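Local structure of transcriptional regulator Tm0710 (Thermotoga maritima, 2A61) at the interface of chains A and B. The protein is a winged-helix transcriptional regulator of the MarR family that probably binds DNA as a dimer. Sequence-based numbering; all coordinates share one arbitrary frame. Chains: chain A/B, transcriptional regulator Tm0710.

Contacts 1 and 2 are two patches of one two-fold symmetric interface between chains A and B. The centres of their C-alpha atoms lie about 16 Å apart. Both use helix 121-141 of chain A against helix 5-23 of chain B. Contact 2 takes the start of that B helix, and contact 1 a stretch further along it. Helix 95-119 takes part in both, from chain B in contact 1 and from chain A in contact 2. The N- and C-terminal helices of the two chains therefore interlock, as in the dimerisation region of MarR proteins, and probably hold the two DNA-binding domains together.

Contact 1: the interface of chains A and B. Residues chain A 135, 138-139, 142; chain B 14, 17, 111, 115.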
# COMPACT_ATOMS: atom_id res chain seq x y z
N LYS A 135 5.77 -17.06 -1.06
CA LYS A 135 4.79 -16.74 -0.00
C LYS A 135 5.09 -17.53 1.29
O LYS A 135 5.04 -16.97 2.41
CB LYS A 135 3.36 -16.97 -0.50
CG LYS A 135 2.27 -16.58 0.53
CD LYS A 135 0.84 -16.78 0.03
CE LYS A 135 0.33 -18.19 0.41
NZ LYS A 135 -0.27 -18.24 1.76
N MET A 138 8.24 -16.21 2.96
CA MET A 138 7.90 -14.93 3.59
C MET A 138 7.12 -15.13 4.88
O MET A 138 7.37 -14.46 5.86
CB MET A 138 7.09 -14.03 2.66
CG MET A 138 7.93 -13.39 1.57
SD MET A 138 6.96 -12.29 0.58
CE MET A 138 8.28 -11.47 -0.34
N GLU A 139 6.14 -16.02 4.86
CA GLU A 139 5.38 -16.38 6.07
C GLU A 139 6.23 -16.85 7.26
O GLU A 139 5.94 -16.51 8.43
CB GLU A 139 4.34 -17.43 5.71
CG GLU A 139 3.14 -16.78 5.01
CD GLU A 139 2.19 -17.80 4.44
OE1 GLU A 139 2.45 -19.04 4.52
OE2 GLU A 139 1.19 -17.34 3.88
N PHE A 142 8.00 -13.52 8.64
CA PHE A 142 7.21 -12.32 8.85
C PHE A 142 7.09 -11.89 10.31
O PHE A 142 6.65 -10.76 10.62
CB PHE A 142 5.83 -12.57 8.27
CG PHE A 142 5.02 -11.33 8.06
CD1 PHE A 142 5.55 -10.24 7.34
CD2 PHE A 142 3.70 -11.27 8.53
CE1 PHE A 142 4.77 -9.08 7.12
CE2 PHE A 142 2.91 -10.14 8.29
CZ PHE A 142 3.45 -9.04 7.59
N ILE B 14 1.73 -11.71 -0.84
CA ILE B 14 3.16 -11.43 -0.99
C ILE B 14 3.36 -9.90 -0.87
O ILE B 14 4.22 -9.45 -0.12
CB ILE B 14 3.72 -11.99 -2.34
CG1 ILE B 14 3.91 -13.50 -2.26
CG2 ILE B 14 5.06 -11.32 -2.73
CD1 ILE B 14 3.89 -14.22 -3.60
N MET B 17 2.86 -8.59 2.76
CA MET B 17 3.97 -8.92 3.66
C MET B 17 5.18 -8.05 3.39
O MET B 17 5.84 -7.62 4.35
CB MET B 17 4.36 -10.42 3.54
CG MET B 17 3.39 -11.33 4.30
SD MET B 17 3.86 -13.07 4.45
CE MET B 17 3.38 -13.64 2.81
N PHE B 111 14.71 -8.90 3.67
CA PHE B 111 13.59 -9.83 3.77
C PHE B 111 13.63 -10.77 2.58
O PHE B 111 13.50 -12.00 2.71
CB PHE B 111 12.28 -9.04 3.82
CG PHE B 111 11.05 -9.89 4.06
CD1 PHE B 111 11.03 -10.86 5.10
CD2 PHE B 111 9.91 -9.71 3.29
CE1 PHE B 111 9.92 -11.63 5.34
CE2 PHE B 111 8.76 -10.45 3.54
CZ PHE B 111 8.77 -11.44 4.59
N ILE B 115 14.74 -15.01 2.03
CA ILE B 115 14.02 -15.86 1.08
C ILE B 115 14.93 -16.54 0.05
O ILE B 115 14.84 -17.75 -0.18
CB ILE B 115 12.89 -15.07 0.35
CG1 ILE B 115 11.90 -14.50 1.36
CG2 ILE B 115 12.17 -15.98 -0.67
CD1 ILE B 115 10.96 -13.51 0.74
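B:Met17 lies against A:Phe142, with its CG over the centre of the ring face, 3.8 Å from the centroid. The two side chains are set aslant. The same face, near its CE1 rim, also meets the backbone of B:Met17, with CE1 of A:Phe142 3.6 Å from its CA. The ring is brought there by a first torsion of -164°, which points CG away from the backbone N. Beyond CG the B:Met17 chain bends at chi3, -79°. This turns its methyl CE towards helix 121-141 of chain A, where it packs 3.7 Å from CB of A:Met138. The sulfur SD of B:Met17 lies 3.8 Å from CG of A:Glu139.

A:Met138 reaches into chain B with an extended chain, among B:Phe111, B:Ile14 and B:Ile115. It crosses B:Phe111 at about a right angle, and its CG sits 3.6 Å from CE2 of that ring. Its SD rests 3.9 Å from CG2 of B:Ile14.

CB of A:Lys135 touches CG1 of B:Ile14 at 3.9 Å. The lysine chain bends at chi3 and chi4, and its NZ makes a salt bridge with OE2 of A:Glu139, 2.7 Å away, on the syn side and 23° out of the carboxylate plane. That bond probably steadies both aliphatic chains beside B:Met17. The patch packs helix 121-141 and the residue just after it against helices 5-23 and 95-119 of chain B, and probably helps hold a MarR-type dimer together.

Contact 2: the interface of chains A and B. Residues chain A 112, 116, 128, 131; chain B 4, 7-8, 11.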
# COMPACT_ATOMS: atom_id res chain seq x y z
N ILE A 112 -5.25 -9.84 -13.51
CA ILE A 112 -4.34 -10.98 -13.41
C ILE A 112 -4.75 -12.08 -14.42
O ILE A 112 -3.88 -12.76 -14.98
CB ILE A 112 -4.30 -11.53 -11.96
CG1 ILE A 112 -3.66 -10.49 -10.99
CG2 ILE A 112 -3.60 -12.93 -11.90
CD1 ILE A 112 -2.24 -10.10 -11.28
N THR A 116 -2.15 -13.85 -16.93
CA THR A 116 -1.98 -15.31 -16.98
C THR A 116 -2.40 -15.88 -18.35
O THR A 116 -1.83 -16.89 -18.82
CB THR A 116 -2.72 -16.03 -15.84
OG1 THR A 116 -4.11 -15.72 -15.92
CG2 THR A 116 -2.17 -15.61 -14.46
N LEU A 128 2.99 -19.59 -10.62
CA LEU A 128 2.17 -19.75 -9.42
C LEU A 128 2.87 -20.64 -8.37
O LEU A 128 2.90 -20.31 -7.19
CB LEU A 128 0.75 -20.23 -9.74
CG LEU A 128 -0.26 -20.11 -8.58
CD1 LEU A 128 -0.11 -18.81 -7.79
CD2 LEU A 128 -1.68 -20.29 -9.05
N LEU A 131 5.54 -18.52 -6.74
CA LEU A 131 4.93 -17.54 -5.82
C LEU A 131 4.45 -18.20 -4.54
O LEU A 131 4.54 -17.61 -3.47
CB LEU A 131 3.77 -16.77 -6.50
CG LEU A 131 4.13 -15.82 -7.66
CD1 LEU A 131 2.89 -15.47 -8.45
CD2 LEU A 131 4.80 -14.54 -7.17
N LYS B 4 -5.70 -15.34 -12.18
CA LYS B 4 -6.92 -14.67 -11.62
C LYS B 4 -7.06 -14.82 -10.09
O LYS B 4 -6.69 -13.92 -9.35
CB LYS B 4 -8.18 -15.21 -12.33
CG LYS B 4 -8.19 -16.77 -12.52
CD LYS B 4 -7.22 -17.23 -13.64
CE LYS B 4 -7.88 -17.22 -15.01
NZ LYS B 4 -8.65 -18.48 -15.23
N PHE B 7 -4.14 -17.03 -7.84
CA PHE B 7 -3.04 -16.18 -8.31
C PHE B 7 -3.12 -14.77 -7.72
O PHE B 7 -2.15 -14.27 -7.15
CB PHE B 7 -2.98 -16.12 -9.85
CG PHE B 7 -1.62 -15.74 -10.41
CD1 PHE B 7 -0.88 -16.65 -11.16
CD2 PHE B 7 -1.06 -14.47 -10.17
CE1 PHE B 7 0.40 -16.30 -11.67
CE2 PHE B 7 0.21 -14.12 -10.66
CZ PHE B 7 0.93 -15.01 -11.42
N GLU B 8 -4.27 -14.12 -7.85
CA GLU B 8 -4.43 -12.78 -7.28
C GLU B 8 -4.23 -12.79 -5.74
O GLU B 8 -3.60 -11.91 -5.16
CB GLU B 8 -5.82 -12.18 -7.62
CG GLU B 8 -5.96 -10.72 -7.19
CD GLU B 8 -6.35 -10.55 -5.73
OE1 GLU B 8 -7.08 -11.41 -5.18
OE2 GLU B 8 -5.95 -9.53 -5.11
N LEU B 11 -0.56 -13.41 -4.72
CA LEU B 11 0.26 -12.22 -4.99
C LEU B 11 -0.12 -11.07 -4.03
O LEU B 11 0.75 -10.33 -3.55
CB LEU B 11 0.07 -11.81 -6.45
CG LEU B 11 0.96 -10.68 -6.96
CD1 LEU B 11 2.43 -11.20 -7.02
CD2 LEU B 11 0.48 -10.11 -8.33
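B:Phe7 carries the flat group of this contact, and its ring takes the methyl CG2 of A:Thr116 on one face. The methyl is 3.7 Å above the ring plane, offset toward the rim. This is part of the helical dimer interface typical of MarR-family regulators. On the same side, beyond the CD2 rim, CG2 of A:Ile112 meets CD2 at 3.4 Å. The opposite face takes A:Leu131 and A:Leu128, both offset from its centre. CD1 of A:Leu131 meets CZ of B:Phe7 at 3.6 Å. CD1 of A:Leu128 packs 4.0 Å from CA of B:Phe7, and the two side chains run past each other in opposite directions. The start of helix 5-23 of chain B fits here against helices 95-119 and 121-141 of chain A.

The hydroxyl OG1 of A:Thr116 takes the place between the backbone N and the carbonyl carbon (chi1 59°), which puts CG2 towards the ring. OG1 donates a hydrogen bond of 3.1 Å to the backbone O of A:Ile112. The donor is tilted 24° from the carbonyl plane. The bond probably helps to hold the side chain in this rotation.

A:Ile112 crosses B:Phe7 at about a right angle. Its other branch ends in CD1, 4.0 Å from CD2 of B:Leu11. CD1 of B:Leu11 in turn lies 4.1 Å from CD2 of A:Leu131. Putting an alanine in place of B:Phe7 would probably open a gap between A:Thr116 and A:Ile112 on one side and A:Leu131 and A:Leu128 on the other, leaving the threonine methyl without the ring face it packs on. B:Lys4 lies beside A:Ile112 and A:Thr116 but is poorly ordered, and its side chain is weak evidence of contact.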